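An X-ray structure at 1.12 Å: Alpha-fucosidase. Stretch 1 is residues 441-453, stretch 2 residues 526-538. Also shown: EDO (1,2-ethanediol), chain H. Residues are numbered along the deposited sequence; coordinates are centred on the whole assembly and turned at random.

Stretch 1 441-453: AEPLIEYVEGLVK
Stretch 2 (526-538) ALLDRVYALLKEE

Two helical stretches of one chain, at least 81 residues apart in sequence where they touch, pack side by side. Stretch 2 is helical throughout, 526-538. Stretch 1 is helical over most of its length. The axes of helices 442-450 and 526-538 approach to 11.0 Å, and their N-to-C directions differ by 34°, so they run roughly the same way. The register pairs I445 with V531 (CA to CA 8.3 Å) and E449 with L534 (CA to CA 7.2 Å). The contact buries 444 Å² in total.

A441 O accepts from I445 N at 3.2 Å, and from L444 N at 2.9 Å in a weak bond. E442 (phi/psi -50/-49) sends its CA-to-CB bond sideways, but chi1 t and chi2 p bring the carboxylate to R530. The salt bridge is two-pronged: R530 NH1 donates to E442 OE1 at 2.9 Å, and R530 NH2 to E442 OE2 at 2.9 Å.

P443 and L444 do not touch stretch 2. I445 (m, t) points toward it. I445 CD1 meets L527 CD2 at 3.6 Å, an apolar contact; L527 is m, t. I445 CG2 lies over one face of the R530 guanidinium, 3.4 Å from R530 NH2. E442 and E449 bind at the edge of the group, near its plane. E446 points away, and Y447 is out of reach.

V448 (t) points toward stretch 2; V448 CG1 is 4.2 Å from L534 CD1. E449 (m, t) has a sideways CA-to-CB bond, but its end comes nearer. R530 NH2 donates to E449 OE1 at 2.9 Å, and R530 NE to E449 OE2 at 3.0 Å. R530, with chi1 m, chi2 t, chi3 p and chi4 -168°, is thus held at its edge by two glutamates, and its positive charge faces both carboxylates. All three of its side-chain nitrogens donate, NH2 to both acids. Water 1 donates to E449 OE2 at 2.7 Å and to R530 O at 2.8 Å, linking the same acid to the backbone of stretch 2. E449 CG also lies 3.9 Å from L534 CD1.

G450 O accepts from O1 of the ethanediol at 2.8 Å; the diol probably comes from the crystallisation liquor. L451 N bonds to V448 O at 3.0 Å, and V452 N to E449 O at 3.1 Å. V452 (t, phi/psi -67/-54) points toward stretch 2. V452 CG2 packs on L534 CD2 at 3.7 Å. L534 (m, t) therefore meets V448, E449 and V452. K453, extended beyond chi1 m, is out of reach.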

# COMPACT_ATOMS: atom_id res chain seq x y z
N ALA A 441 7.80 0.63 -5.89
CA ALA A 441 7.99 -0.14 -4.66
C ALA A 441 9.30 0.20 -3.96
O ALA A 441 9.50 -0.19 -2.81
CB ALA A 441 7.94 -1.62 -4.95
N GLU A 442 10.19 0.92 -4.63
CA GLU A 442 11.51 1.21 -4.07
C GLU A 442 11.48 1.76 -2.63
O GLU A 442 12.21 1.27 -1.78
CB GLU A 442 12.34 2.11 -4.99
CG GLU A 442 13.72 2.52 -4.45
CD GLU A 442 14.61 1.34 -4.06
OE1 GLU A 442 14.52 0.27 -4.70
OE2 GLU A 442 15.42 1.51 -3.12
N PRO A 443 10.65 2.79 -2.36
CA PRO A 443 10.64 3.27 -0.97
C PRO A 443 10.19 2.23 0.06
O PRO A 443 10.60 2.32 1.22
CB PRO A 443 9.68 4.47 -1.01
CG PRO A 443 8.88 4.30 -2.23
CD PRO A 443 9.77 3.60 -3.22
N LEU A 444 9.34 1.27 -0.32
CA LEU A 444 9.02 0.19 0.61
C LEU A 444 10.24 -0.68 0.88
O LEU A 444 10.50 -1.05 2.02
CB LEU A 444 7.86 -0.68 0.11
CG LEU A 444 7.47 -1.79 1.09
CD1 LEU A 444 6.89 -1.20 2.38
CD2 LEU A 444 6.51 -2.78 0.45
N ILE A 445 10.99 -1.02 -0.16
CA ILE A 445 12.18 -1.84 0.03
C ILE A 445 13.16 -1.14 0.96
O ILE A 445 13.67 -1.74 1.91
CB ILE A 445 12.87 -2.21 -1.31
CG1 ILE A 445 11.87 -2.85 -2.28
CG2 ILE A 445 14.06 -3.15 -1.06
CD1 ILE A 445 12.42 -3.12 -3.66
N GLU A 446 13.41 0.14 0.70
CA GLU A 446 14.28 0.93 1.57
C GLU A 446 13.75 1.03 3.00
O GLU A 446 14.51 0.98 3.96
CB GLU A 446 14.54 2.32 0.99
CG GLU A 446 15.59 3.08 1.80
CD GLU A 446 15.86 4.49 1.33
OE1 GLU A 446 15.48 4.85 0.20
OE2 GLU A 446 16.46 5.26 2.11
N TYR A 447 12.43 1.13 3.14
CA TYR A 447 11.80 1.20 4.46
C TYR A 447 12.04 -0.09 5.26
O TYR A 447 12.35 -0.04 6.45
CB TYR A 447 10.30 1.46 4.33
CG TYR A 447 9.62 1.68 5.65
CD1 TYR A 447 9.70 2.92 6.30
CD2 TYR A 447 8.90 0.66 6.27
CE1 TYR A 447 9.09 3.13 7.52
CE2 TYR A 447 8.28 0.86 7.50
CZ TYR A 447 8.38 2.10 8.11
OH TYR A 447 7.77 2.28 9.34
N VAL A 448 11.89 -1.23 4.59
CA VAL A 448 12.06 -2.51 5.26
C VAL A 448 13.54 -2.71 5.60
O VAL A 448 13.87 -3.14 6.70
CB VAL A 448 11.45 -3.66 4.43
CG1 VAL A 448 11.74 -5.01 5.09
CG2 VAL A 448 9.94 -3.46 4.29
N GLU A 449 14.44 -2.34 4.68
CA GLU A 449 15.87 -2.29 5.01
C GLU A 449 16.11 -1.39 6.22
O GLU A 449 16.93 -1.70 7.09
CB GLU A 449 16.70 -1.82 3.81
CG GLU A 449 16.73 -2.85 2.69
CD GLU A 449 17.34 -2.34 1.40
OE1 GLU A 449 17.22 -1.14 1.08
OE2 GLU A 449 17.92 -3.18 0.66
N GLY A 450 15.35 -0.29 6.28
CA GLY A 450 15.42 0.66 7.39
C GLY A 450 14.96 0.11 8.73
O GLY A 450 15.29 0.67 9.78
N LEU A 451 14.21 -0.99 8.71
CA LEU A 451 13.79 -1.64 9.95
C LEU A 451 14.87 -2.51 10.57
O LEU A 451 14.76 -2.90 11.72
CB LEU A 451 12.53 -2.47 9.73
CG LEU A 451 11.27 -1.73 9.28
CD1 LEU A 451 10.14 -2.71 9.00
CD2 LEU A 451 10.83 -0.69 10.30
N VAL A 452 15.93 -2.82 9.82
CA VAL A 452 16.91 -3.79 10.30
C VAL A 452 17.68 -3.30 11.52
O VAL A 452 17.71 -3.99 12.54
CB VAL A 452 17.83 -4.30 9.17
CG1 VAL A 452 18.88 -5.26 9.72
CG2 VAL A 452 17.01 -4.98 8.08
N LYS A 453 18.30 -2.13 11.43
CA LYS A 453 19.06 -1.61 12.57
C LYS A 453 18.22 -1.42 13.84
O LYS A 453 18.56 -1.98 14.88
CB LYS A 453 19.85 -0.35 12.20
CG LYS A 453 21.03 -0.62 11.28
CD LYS A 453 21.79 0.65 10.98
CE LYS A 453 22.99 0.37 10.09
NZ LYS A 453 23.74 1.62 9.80
N ALA A 526 19.93 -7.08 -9.14
CA ALA A 526 20.24 -6.13 -8.07
C ALA A 526 19.19 -6.21 -6.96
O ALA A 526 19.52 -6.14 -5.77
CB ALA A 526 20.34 -4.71 -8.63
N LEU A 527 17.93 -6.38 -7.34
CA LEU A 527 16.86 -6.57 -6.37
C LEU A 527 17.00 -7.92 -5.67
O LEU A 527 16.77 -8.02 -4.47
CB LEU A 527 15.48 -6.42 -7.01
CG LEU A 527 15.07 -4.99 -7.35
CD1 LEU A 527 13.81 -4.98 -8.19
CD2 LEU A 527 14.88 -4.16 -6.08
N LEU A 528 17.39 -8.94 -6.43
CA LEU A 528 17.62 -10.26 -5.85
C LEU A 528 18.57 -10.19 -4.66
O LEU A 528 18.30 -10.78 -3.61
CB LEU A 528 18.15 -11.23 -6.90
CG LEU A 528 18.54 -12.64 -6.43
CD1 LEU A 528 17.36 -13.35 -5.76
CD2 LEU A 528 19.03 -13.43 -7.62
N ASP A 529 19.69 -9.49 -4.81
CA ASP A 529 20.67 -9.40 -3.73
C ASP A 529 20.07 -8.76 -2.47
O ASP A 529 20.30 -9.23 -1.35
CB ASP A 529 21.91 -8.64 -4.17
CG ASP A 529 22.82 -9.46 -5.08
OD1 ASP A 529 22.53 -10.66 -5.31
OD2 ASP A 529 23.84 -8.90 -5.55
N ARG A 530 19.30 -7.70 -2.67
CA ARG A 530 18.68 -6.97 -1.55
C ARG A 530 17.62 -7.79 -0.85
O ARG A 530 17.56 -7.82 0.39
CB ARG A 530 18.09 -5.65 -2.03
CG ARG A 530 19.14 -4.66 -2.47
CD ARG A 530 18.52 -3.49 -3.17
NE ARG A 530 17.84 -2.59 -2.25
CZ ARG A 530 17.01 -1.62 -2.63
NH1 ARG A 530 16.75 -1.43 -3.92
NH2 ARG A 530 16.44 -0.83 -1.74
N VAL A 531 16.77 -8.47 -1.61
CA VAL A 531 15.68 -9.24 -1.00
C VAL A 531 16.24 -10.49 -0.34
O VAL A 531 15.77 -10.91 0.72
CB VAL A 531 14.52 -9.56 -1.98
CG1 VAL A 531 14.01 -8.29 -2.65
CG2 VAL A 531 14.92 -10.58 -3.04
N TYR A 532 17.27 -11.09 -0.94
CA TYR A 532 17.92 -12.23 -0.33
C TYR A 532 18.53 -11.87 1.03
O TYR A 532 18.37 -12.61 1.99
CB TYR A 532 18.99 -12.85 -1.24
CG TYR A 532 19.76 -13.94 -0.53
CD1 TYR A 532 19.16 -15.17 -0.24
CD2 TYR A 532 21.08 -13.74 -0.12
CE1 TYR A 532 19.85 -16.17 0.43
CE2 TYR A 532 21.78 -14.75 0.55
CZ TYR A 532 21.16 -15.95 0.82
OH TYR A 532 21.82 -16.96 1.48
N ALA A 533 19.24 -10.75 1.09
CA ALA A 533 19.85 -10.32 2.34
C ALA A 533 18.79 -10.17 3.44
O ALA A 533 18.97 -10.67 4.55
CB ALA A 533 20.63 -9.02 2.15
N LEU A 534 17.67 -9.52 3.13
CA LEU A 534 16.59 -9.35 4.09
C LEU A 534 15.99 -10.68 4.54
O LEU A 534 15.76 -10.90 5.73
CB LEU A 534 15.49 -8.46 3.52
CG LEU A 534 15.81 -6.96 3.43
CD1 LEU A 534 14.85 -6.26 2.49
CD2 LEU A 534 15.78 -6.32 4.81
N LEU A 535 15.73 -11.55 3.56
CA LEU A 535 15.11 -12.84 3.84
C LEU A 535 16.03 -13.76 4.62
O LEU A 535 15.57 -14.51 5.47
CB LEU A 535 14.66 -13.51 2.54
CG LEU A 535 13.38 -12.94 1.93
CD1 LEU A 535 13.26 -13.35 0.48
CD2 LEU A 535 12.16 -13.38 2.72
N LYS A 536 17.32 -13.71 4.31
CA LYS A 536 18.31 -14.54 4.99
C LYS A 536 18.30 -14.26 6.49
O LYS A 536 18.23 -15.18 7.30
CB LYS A 536 19.70 -14.26 4.41
CG LYS A 536 20.84 -15.01 5.07
CD LYS A 536 22.17 -14.59 4.47
CE LYS A 536 23.34 -15.24 5.19
NZ LYS A 536 24.66 -14.86 4.60
N GLU A 537 18.35 -12.98 6.86
CA GLU A 537 18.43 -12.63 8.27
C GLU A 537 17.10 -12.86 9.00
O GLU A 537 17.11 -13.30 10.14
CB GLU A 537 18.95 -11.21 8.48
CG GLU A 537 18.98 -10.77 9.93
CD GLU A 537 19.88 -9.58 10.21
OE1 GLU A 537 20.69 -9.17 9.35
OE2 GLU A 537 19.79 -9.06 11.34
N GLU A 538 15.97 -12.56 8.36
CA GLU A 538 14.69 -12.82 9.03
C GLU A 538 14.40 -14.32 9.15
O GLU A 538 13.81 -14.76 10.14
CB GLU A 538 13.53 -12.07 8.36
CG GLU A 538 12.24 -12.06 9.18
CD GLU A 538 12.31 -11.22 10.45
OE1 GLU A 538 13.35 -10.53 10.65
OE2 GLU A 538 11.34 -11.25 11.24
C1 EDO H . 17.42 3.30 9.14
O1 EDO H . 17.71 2.03 9.77
C2 EDO H . 18.55 3.76 8.15
O2 EDO H . 19.78 3.66 8.85
O HOH W 1 18.74 -5.55 1.64